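Local structure of Ent-copalyl diphosphate synthase (Streptomyces platensis, 5BP8) at residues Asp68-Val73 / Pro120-Thr124; Trp398-Tyr404 / Gly493-Asp497; Arg322-Pro326 / His362-Arg366; Thr310-Leu314 / Asp327-His331. The protein is a bacterial terpene cyclase by kind, a predominantly helical protein whose C-terminal part is related to the squalene-hopene cyclases. One frame throughout, in Å; residues are numbered along the deposited sequence.

Contact 1: residues Asp68-Val73 / Pro120-Thr124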
# COMPACT_ATOMS: atom_id res chain seq x y z
N ASP A 68 0.65 16.60 4.65
CA ASP A 68 0.91 16.88 3.23
C ASP A 68 -0.23 16.50 2.28
O ASP A 68 -0.04 16.20 1.09
CB ASP A 68 2.24 16.22 2.78
CG ASP A 68 3.43 16.71 3.58
OD1 ASP A 68 3.38 17.84 4.05
OD2 ASP A 68 4.40 15.95 3.76
N GLY A 69 -1.44 16.48 2.83
CA GLY A 69 -2.60 16.17 2.05
C GLY A 69 -3.01 14.71 2.13
O GLY A 69 -4.06 14.35 1.60
N TYR A 70 -2.22 13.87 2.82
CA TYR A 70 -2.58 12.48 2.95
C TYR A 70 -3.79 12.39 3.92
O TYR A 70 -4.36 11.31 4.10
CB TYR A 70 -1.43 11.64 3.46
CG TYR A 70 -0.44 11.28 2.35
CD1 TYR A 70 -0.66 10.18 1.54
CD2 TYR A 70 0.67 12.06 2.10
CE1 TYR A 70 0.21 9.85 0.51
CE2 TYR A 70 1.57 11.72 1.09
CZ TYR A 70 1.33 10.62 0.29
OH TYR A 70 2.19 10.27 -0.74
N GLY A 71 -4.12 13.50 4.57
CA GLY A 71 -5.34 13.52 5.42
C GLY A 71 -6.64 13.67 4.65
O GLY A 71 -7.73 13.43 5.20
N LEU A 72 -6.58 14.08 3.39
CA LEU A 72 -7.83 14.44 2.67
C LEU A 72 -8.74 13.22 2.49
O LEU A 72 -9.91 13.22 2.93
CB LEU A 72 -7.51 15.09 1.33
CG LEU A 72 -8.73 15.40 0.42
CD1 LEU A 72 -9.74 16.27 1.14
CD2 LEU A 72 -8.26 16.03 -0.87
N VAL A 73 -8.21 12.16 1.88
CA VAL A 73 -9.06 10.98 1.67
C VAL A 73 -9.60 10.33 2.96
O VAL A 73 -10.82 10.10 3.10
CB VAL A 73 -8.37 9.95 0.77
CG1 VAL A 73 -9.08 8.61 0.84
CG2 VAL A 73 -8.28 10.49 -0.66
N PRO A 120 -2.71 20.22 -0.81
CA PRO A 120 -2.22 19.26 -1.80
C PRO A 120 -3.04 18.00 -1.81
O PRO A 120 -3.62 17.60 -0.77
CB PRO A 120 -0.77 18.95 -1.36
CG PRO A 120 -0.51 19.73 -0.12
CD PRO A 120 -1.77 20.42 0.32
N VAL A 121 -3.09 17.35 -2.96
CA VAL A 121 -3.79 16.08 -3.07
C VAL A 121 -2.77 15.07 -3.58
O VAL A 121 -2.41 15.09 -4.74
CB VAL A 121 -5.01 16.14 -4.01
CG1 VAL A 121 -5.68 14.76 -4.10
CG2 VAL A 121 -6.01 17.21 -3.56
N PRO A 122 -2.26 14.21 -2.68
CA PRO A 122 -1.34 13.20 -3.15
C PRO A 122 -2.00 12.19 -4.07
O PRO A 122 -3.22 11.98 -4.03
CB PRO A 122 -0.86 12.49 -1.87
CG PRO A 122 -1.64 13.07 -0.73
CD PRO A 122 -2.39 14.26 -1.21
N ASP A 123 -1.18 11.57 -4.91
CA ASP A 123 -1.69 10.63 -5.88
C ASP A 123 -1.84 9.25 -5.27
O ASP A 123 -1.11 8.30 -5.61
CB ASP A 123 -0.79 10.63 -7.12
CG ASP A 123 -0.84 11.94 -7.87
OD1 ASP A 123 -1.95 12.49 -8.10
OD2 ASP A 123 0.23 12.43 -8.26
N THR A 124 -2.82 9.13 -4.37
CA THR A 124 -3.15 7.85 -3.81
C THR A 124 -4.02 7.14 -4.85
O THR A 124 -4.51 7.74 -5.82
CB THR A 124 -3.89 7.98 -2.46
OG1 THR A 124 -4.96 8.91 -2.59
CG2 THR A 124 -2.96 8.43 -1.36
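The ring of Y70 lies flat on the edge of P122, a proline-tyrosine CH-pi contact. With chi1 in the m well and chi2 at -85°, the ring sits so that P122 CG is 3.6 Å from its centroid and 5° off the normal, while P122 CB is 3.6 Å from Y70 CZ. Farther round the same ring, T124 CG2 is 3.9 Å from Y70 CE1. L72, in the tp rotamer, sends CD2 to 3.7 Å from V121 CG2. This pairing is reached although the CA-to-CB bond of V121 points away. G69 starts a type I turn closed by L72 N to G69 O (3.1 Å). Its CA is 3.3 Å from P120 O in a CA-H...O contact, and any CB there would collide with that carbonyl. Y70 OH is hydrogen-bonded to H496; D68 salt-bridges R444 and hydrogen-bonds W445. L72 also packs on helix 98-116 and V73 on helix 127-144, so the loop joining those two helices is pressed against the start of helix 72-86.

Contact 2: residues Trp398-Tyr404 / Gly493-Asp497; sequences WHASPYY and GLWHD
H399 overlaps the indole of W495 edge-to-face: its imidazole edge is directed at the indole face, with 4.2 Å between its centroid and that of the five-membered ring and the planes at 66°. H399 (chi1 -158°, chi2 -71°) and W495 (chi1 -64°, chi2 70°) start from opposed extended backbones, CA atoms 4.5 Å apart. They form a single antiparallel bridge, a non-hydrogen-bonded pair flanked by H496 N to W398 O (2.9 Å, 162°) and A400 N to L494 O (2.9 Å, 174°). A water donates to W398 O (2.9 Å) and H496 O (2.6 Å). L494 at -128/-12 and W495 make a classic beta bulge against Y501, in the small hairpin of strands 495-496 and 500-501. Y404, chi1 t, reaches W495 obliquely, with its CZ 3.5 Å from W495 CH2, completing an aromatic cluster. H399 CE1 is 3.5 Å from L494 CB, and the small A400 lets its CB come within 3.9 Å of H496 NE2, which is hydrogen-bonded to Y70 OH. S401, chi1 t, N-caps helix 402-416: its OG accepts from Y403 N (3.0 Å) and also hydrogen-bonds E451. Its own N donates to H399 ND1 (3.1 Å). H399 NE2 and W495 NE1, 3.4 Å apart, do not bond to each other; both are held by E450. With ND1 accepting and NE2 bound to a carboxylate, H399 is consistent with an imidazole protonated at NE2.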
# COMPACT_ATOMS: atom_id res chain seq x y z
N TRP A 398 4.12 4.28 -5.98
CA TRP A 398 3.42 3.33 -5.10
C TRP A 398 3.65 3.59 -3.61
O TRP A 398 3.07 2.89 -2.80
CB TRP A 398 3.83 1.88 -5.40
CG TRP A 398 3.51 1.47 -6.83
CD1 TRP A 398 4.39 0.97 -7.75
CD2 TRP A 398 2.23 1.55 -7.50
NE1 TRP A 398 3.73 0.72 -8.95
CE2 TRP A 398 2.41 1.08 -8.82
CE3 TRP A 398 0.96 1.98 -7.11
CZ2 TRP A 398 1.37 1.04 -9.76
CZ3 TRP A 398 -0.09 1.94 -8.04
CH2 TRP A 398 0.12 1.46 -9.34
N HIS A 399 4.50 4.54 -3.25
CA HIS A 399 4.96 4.67 -1.89
C HIS A 399 5.18 6.13 -1.58
O HIS A 399 5.73 6.89 -2.39
CB HIS A 399 6.22 3.82 -1.74
CG HIS A 399 6.54 3.40 -0.34
ND1 HIS A 399 7.00 4.27 0.62
CD2 HIS A 399 6.55 2.18 0.23
CE1 HIS A 399 7.26 3.61 1.73
NE2 HIS A 399 7.01 2.33 1.51
N ALA A 400 4.78 6.54 -0.38
CA ALA A 400 4.96 7.91 0.10
C ALA A 400 6.39 8.33 0.41
O ALA A 400 6.66 9.52 0.49
CB ALA A 400 4.11 8.11 1.37
N SER A 401 7.30 7.38 0.62
CA SER A 401 8.65 7.65 1.07
C SER A 401 9.71 7.64 -0.05
O SER A 401 9.79 6.67 -0.83
CB SER A 401 9.06 6.60 2.11
OG SER A 401 10.36 6.88 2.56
N PRO A 402 10.56 8.67 -0.11
CA PRO A 402 11.69 8.58 -1.03
C PRO A 402 12.70 7.52 -0.61
O PRO A 402 13.58 7.12 -1.43
CB PRO A 402 12.29 9.96 -0.97
CG PRO A 402 11.96 10.48 0.38
CD PRO A 402 10.64 9.87 0.75
N TYR A 403 12.63 7.07 0.64
CA TYR A 403 13.55 6.04 1.13
C TYR A 403 13.26 4.70 0.48
O TYR A 403 14.21 3.96 0.16
CB TYR A 403 13.57 6.00 2.67
CG TYR A 403 13.98 7.36 3.18
CD1 TYR A 403 15.31 7.81 3.06
CD2 TYR A 403 13.04 8.25 3.68
CE1 TYR A 403 15.67 9.08 3.47
CE2 TYR A 403 13.40 9.51 4.10
CZ TYR A 403 14.70 9.93 3.99
OH TYR A 403 15.01 11.21 4.40
N TYR A 404 11.98 4.39 0.26
CA TYR A 404 11.62 3.18 -0.50
C TYR A 404 12.14 3.26 -1.93
O TYR A 404 12.85 2.33 -2.40
CB TYR A 404 10.10 2.98 -0.55
CG TYR A 404 9.68 1.76 -1.34
CD1 TYR A 404 9.98 0.50 -0.88
CD2 TYR A 404 8.98 1.88 -2.54
CE1 TYR A 404 9.59 -0.63 -1.58
CE2 TYR A 404 8.59 0.74 -3.26
CZ TYR A 404 8.92 -0.50 -2.78
OH TYR A 404 8.55 -1.68 -3.39
N GLY A 493 1.65 3.47 8.14
CA GLY A 493 1.35 3.15 6.76
C GLY A 493 1.98 4.16 5.81
O GLY A 493 1.80 5.36 5.97
N LEU A 494 2.75 3.66 4.85
CA LEU A 494 3.41 4.50 3.86
C LEU A 494 3.14 4.05 2.41
O LEU A 494 3.49 4.77 1.47
CB LEU A 494 4.91 4.50 4.12
CG LEU A 494 5.39 5.02 5.49
CD1 LEU A 494 6.89 4.87 5.57
CD2 LEU A 494 5.01 6.47 5.64
N TRP A 495 2.57 2.88 2.23
CA TRP A 495 2.27 2.36 0.90
C TRP A 495 0.97 2.92 0.38
O TRP A 495 -0.04 2.90 1.09
CB TRP A 495 2.21 0.84 0.91
CG TRP A 495 3.52 0.21 1.25
CD1 TRP A 495 4.15 0.22 2.45
CD2 TRP A 495 4.36 -0.54 0.36
NE1 TRP A 495 5.32 -0.46 2.37
CE2 TRP A 495 5.48 -0.94 1.10
CE3 TRP A 495 4.26 -0.89 -0.99
CZ2 TRP A 495 6.53 -1.68 0.53
CZ3 TRP A 495 5.32 -1.63 -1.56
CH2 TRP A 495 6.43 -2.02 -0.79
N HIS A 496 0.97 3.41 -0.86
CA HIS A 496 -0.25 4.01 -1.41
C HIS A 496 -1.37 3.00 -1.67
O HIS A 496 -1.18 2.00 -2.38
CB HIS A 496 0.02 4.76 -2.71
CG HIS A 496 0.75 6.05 -2.52
ND1 HIS A 496 1.18 6.82 -3.58
CD2 HIS A 496 1.15 6.70 -1.40
CE1 HIS A 496 1.82 7.89 -3.12
NE2 HIS A 496 1.79 7.85 -1.80
N ASP A 497 -2.55 3.26 -1.10
CA ASP A 497 -3.76 2.62 -1.61
C ASP A 497 -4.91 3.63 -1.54
O ASP A 497 -4.85 4.67 -2.19
CB ASP A 497 -4.04 1.25 -0.95
CG ASP A 497 -5.23 0.55 -1.56
OD1 ASP A 497 -5.42 0.68 -2.79
OD2 ASP A 497 -6.06 -0.01 -0.83
O HOH W 1 1.00 0.98 -3.41

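Contact 3: residues Arg322-Pro326 / His362-Arg366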
# COMPACT_ATOMS: atom_id res chain seq x y z
N ARG A 322 13.97 -21.83 -8.23
CA ARG A 322 12.87 -22.09 -9.15
C ARG A 322 12.86 -21.03 -10.23
O ARG A 322 12.13 -20.03 -10.15
CB ARG A 322 11.53 -22.17 -8.43
CG ARG A 322 11.51 -23.26 -7.37
CD ARG A 322 10.13 -23.73 -7.04
NE ARG A 322 10.17 -24.53 -5.82
CZ ARG A 322 9.10 -25.01 -5.19
NH1 ARG A 322 7.87 -24.83 -5.67
NH2 ARG A 322 9.26 -25.68 -4.07
N THR A 323 13.69 -21.25 -11.25
CA THR A 323 13.88 -20.28 -12.31
C THR A 323 12.86 -20.43 -13.42
O THR A 323 12.70 -21.51 -13.99
CB THR A 323 15.30 -20.38 -12.89
OG1 THR A 323 16.25 -20.12 -11.85
CG2 THR A 323 15.51 -19.36 -13.99
N HIS A 324 12.15 -19.35 -13.73
CA HIS A 324 11.18 -19.34 -14.81
C HIS A 324 11.57 -18.22 -15.74
O HIS A 324 11.88 -17.12 -15.27
CB HIS A 324 9.76 -19.05 -14.30
CG HIS A 324 9.24 -20.09 -13.37
ND1 HIS A 324 8.39 -21.09 -13.78
CD2 HIS A 324 9.49 -20.32 -12.07
CE1 HIS A 324 8.11 -21.88 -12.76
NE2 HIS A 324 8.76 -21.43 -11.71
N ARG A 325 11.51 -18.48 -17.04
CA ARG A 325 11.73 -17.41 -18.01
C ARG A 325 10.76 -16.26 -17.73
O ARG A 325 9.55 -16.50 -17.60
CB ARG A 325 11.51 -17.88 -19.43
CG ARG A 325 12.79 -18.19 -20.15
CD ARG A 325 12.50 -18.61 -21.57
NE ARG A 325 13.74 -18.84 -22.28
CZ ARG A 325 13.81 -19.38 -23.50
NH1 ARG A 325 12.70 -19.71 -24.15
NH2 ARG A 325 15.00 -19.55 -24.07
N PRO A 326 11.29 -15.03 -17.64
CA PRO A 326 10.44 -13.88 -17.29
C PRO A 326 9.71 -13.30 -18.49
O PRO A 326 9.60 -12.08 -18.62
CB PRO A 326 11.44 -12.89 -16.71
CG PRO A 326 12.69 -13.15 -17.51
CD PRO A 326 12.71 -14.64 -17.71
N HIS A 362 17.89 -13.29 -13.95
CA HIS A 362 17.63 -14.38 -14.88
C HIS A 362 18.83 -14.61 -15.81
O HIS A 362 19.24 -15.76 -15.98
CB HIS A 362 16.42 -14.13 -15.75
CG HIS A 362 16.12 -15.28 -16.68
ND1 HIS A 362 15.51 -16.43 -16.25
CD2 HIS A 362 16.42 -15.47 -17.98
CE1 HIS A 362 15.39 -17.27 -17.26
NE2 HIS A 362 15.95 -16.72 -18.33
N VAL A 363 19.33 -13.55 -16.45
CA VAL A 363 20.41 -13.69 -17.44
C VAL A 363 21.73 -14.09 -16.80
O VAL A 363 22.63 -14.62 -17.49
CB VAL A 363 20.62 -12.47 -18.36
CG1 VAL A 363 19.33 -12.11 -19.08
CG2 VAL A 363 21.21 -11.27 -17.64
N THR A 364 21.83 -13.84 -15.50
CA THR A 364 22.94 -14.33 -14.69
C THR A 364 22.85 -15.85 -14.49
O THR A 364 23.82 -16.57 -14.73
CB THR A 364 23.01 -13.59 -13.34
OG1 THR A 364 23.27 -12.21 -13.59
CG2 THR A 364 24.13 -14.15 -12.46
N VAL A 365 21.67 -16.32 -14.09
CA VAL A 365 21.48 -17.71 -13.73
C VAL A 365 21.13 -18.63 -14.95
O VAL A 365 21.23 -19.86 -14.87
CB VAL A 365 20.39 -17.78 -12.64
CG1 VAL A 365 18.99 -17.73 -13.24
CG2 VAL A 365 20.56 -19.02 -11.77
N ARG A 366 20.73 -18.02 -16.07
CA ARG A 366 20.50 -18.72 -17.34
C ARG A 366 21.22 -17.95 -18.43
O ARG A 366 20.57 -17.29 -19.25
CB ARG A 366 19.01 -18.82 -17.67
CG ARG A 366 18.24 -19.75 -16.76
CD ARG A 366 18.53 -21.22 -17.03
NE ARG A 366 17.77 -22.11 -16.15
CZ ARG A 366 18.06 -22.34 -14.86
NH1 ARG A 366 19.08 -21.73 -14.26
NH2 ARG A 366 17.29 -23.16 -14.15
O HOH W 2 13.92 -15.90 -13.78
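Segment 322-326 runs in an extended conformation, phi/psi moving from -125/83 at R322 through -124/137 at H324 to -55/130 at R325, before P326 turns it at -84/43. It passes the last turn of helix 349-365, where R366 N still bonds H362 O (2.7 Å) while R366 itself, at -131/73, has left helical angles. The closest CA atoms, those of R325 and H362, are 7.3 Å apart, so side chains bridge the gap. On the helix side H362 has the most surface covered. In its t rotamer the imidazole is covered on one face by P326, whose CD lies 3.6 Å from the centroid and 8° off the normal, a CH-pi contact suited to the rigid, CH-rich ring of proline. R325 CA lies 3.7 Å from H362 CE1, and T323 CG2 3.7 Å from H362 ND1. The connection from helix 307-319 is thereby fastened to the C-terminal end of helix 349-365, in the predominantly helical architecture of a squalene-hopene cyclase relative. A water takes H324 O (2.8 Å) as acceptor and is also hydrogen-bonded to H362 ND1 (3.0 Å). Beyond the segments, D369 receives H362 NE2 and forms a salt bridge with R325. R366 curls back to give NH1 to V365 O (2.9 Å), which lays its guanidinium face against T323, with NH2 3.6 Å from T323 CB. The V365 CG1 methyl approaches T323 OG1 at 3.9 Å.

Contact 4: residues Thr310-Leu314 / Asp327-His331; sequences TAAVL and DSLMH
L329 buries the most surface, against T310 and L314, one turn apart on a regular helix. Residues 310-314 have phi/psi near -63/-45, with L314 N bonded to T310 O at 2.9 Å. Residues 327-331 also have helical angles, phi -57° to -70° and psi -23° to -30°, with the N of selenomethionine M330 bonded to D327 O at 2.9 Å. The nearest CA atoms, those of A311 and L329, are 7.1 Å apart. L329 takes the mt rotamer: its CA-to-CB bond points sideways, but the branched end swings in, placing CD2 3.6 Å from T310 CG2 and 4.1 Å from the small A311's CB, and CD1 3.9 Å from L314 CD1. T310, chi1 m, turns CG2 to the contact, 3.3 Å from S328 OG (chi1 p), while its OG1 bonds D306 O and I297 N. L314, also mt, sets CD1 4.0 Å from S328 OG. No hydrogen bond crosses this buried, largely apolar packing; the S328 hydroxyl is set against the T310 and L314 methyls. A311 and L329 both meet A358 of helix 349-365, and D327 salt-bridges R372 and hydrogen-bonds Y373 OH of helix 370-386, placing 327-331 between helix 307-319 and these two.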
# COMPACT_ATOMS: atom_id res chain seq x y z
N THR A 310 4.85 -9.17 -10.53
CA THR A 310 5.33 -10.25 -11.40
C THR A 310 6.86 -10.34 -11.32
O THR A 310 7.41 -11.42 -11.11
CB THR A 310 4.86 -10.05 -12.86
OG1 THR A 310 3.43 -10.13 -12.91
CG2 THR A 310 5.41 -11.15 -13.78
N ALA A 311 7.53 -9.19 -11.44
CA ALA A 311 9.00 -9.13 -11.40
C ALA A 311 9.51 -9.58 -10.03
O ALA A 311 10.43 -10.39 -9.95
CB ALA A 311 9.49 -7.74 -11.72
N ALA A 312 8.89 -9.11 -8.95
CA ALA A 312 9.31 -9.51 -7.61
C ALA A 312 9.17 -11.01 -7.40
O ALA A 312 10.00 -11.64 -6.74
CB ALA A 312 8.51 -8.78 -6.54
N VAL A 313 8.08 -11.57 -7.89
CA VAL A 313 7.79 -12.97 -7.72
C VAL A 313 8.76 -13.83 -8.54
O VAL A 313 9.28 -14.82 -8.02
CB VAL A 313 6.31 -13.29 -8.04
CG1 VAL A 313 6.10 -14.78 -8.24
CG2 VAL A 313 5.43 -12.79 -6.93
N LEU A 314 9.03 -13.43 -9.78
CA LEU A 314 10.01 -14.13 -10.62
C LEU A 314 11.39 -14.12 -9.98
O LEU A 314 12.06 -15.14 -9.93
CB LEU A 314 10.08 -13.52 -12.01
CG LEU A 314 8.89 -13.82 -12.92
CD1 LEU A 314 8.81 -12.84 -14.08
CD2 LEU A 314 9.01 -15.27 -13.43
N ASP A 327 9.16 -14.15 -19.35
CA ASP A 327 8.50 -13.68 -20.55
C ASP A 327 7.22 -12.90 -20.28
O ASP A 327 6.90 -12.02 -21.06
CB ASP A 327 8.23 -14.84 -21.51
CG ASP A 327 9.52 -15.39 -22.13
OD1 ASP A 327 10.49 -14.63 -22.31
OD2 ASP A 327 9.53 -16.58 -22.47
N SER A 328 6.51 -13.21 -19.20
CA SER A 328 5.30 -12.48 -18.84
C SER A 328 5.55 -10.98 -18.66
O SER A 328 4.62 -10.21 -18.79
CB SER A 328 4.65 -13.04 -17.56
OG SER A 328 5.57 -13.05 -16.47
N LEU A 329 6.77 -10.59 -18.33
CA LEU A 329 7.11 -9.17 -18.20
C LEU A 329 7.13 -8.43 -19.54
O LEU A 329 6.96 -7.22 -19.56
CB LEU A 329 8.45 -8.99 -17.49
CG LEU A 329 8.52 -9.48 -16.05
CD1 LEU A 329 9.93 -9.40 -15.51
CD2 LEU A 329 7.55 -8.68 -15.18
N MSE A 330 7.32 -9.15 -20.65
CA MSE A 330 7.42 -8.50 -21.98
C MSE A 330 6.13 -7.85 -22.42
O MSE A 330 6.18 -6.89 -23.20
CB MSE A 330 7.96 -9.50 -23.03
CG MSE A 330 9.31 -10.10 -22.62
SE MSE A 330 10.79 -8.78 -22.58
CE MSE A 330 11.02 -8.74 -20.63
N HIS A 331 4.98 -8.30 -21.91
CA HIS A 331 3.67 -7.69 -22.16
C HIS A 331 3.67 -6.23 -21.74
O HIS A 331 2.89 -5.43 -22.26
CB HIS A 331 2.55 -8.35 -21.31
CG HIS A 331 2.27 -9.78 -21.63
ND1 HIS A 331 1.85 -10.20 -22.88
CD2 HIS A 331 2.29 -10.89 -20.85
CE1 HIS A 331 1.67 -11.51 -22.86
NE2 HIS A 331 1.92 -11.95 -21.64

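Overall arrangement
From the N terminus, contact 1 comes first, closing the loop that carries helices 72-86 and 98-116 before any other contact opens. Contact 4 then opens on helix 307-319, contact 3 opens at 322-326, contact 4 closes, and contact 3 closes at the end of helix 349-365: the two cross, and touch where P326 packs on L314. Contact 2 follows in series, bringing 398-404 to the hairpin strand near the C-terminal end. Though far along the chain from contact 1, it touches it, Y70 OH lying 2.7 Å from H496 NE2, so early and late parts of the chain meet near its centre. Contacts 1 and 3 lie on opposite sides of that centre, their own centres about 40 Å apart.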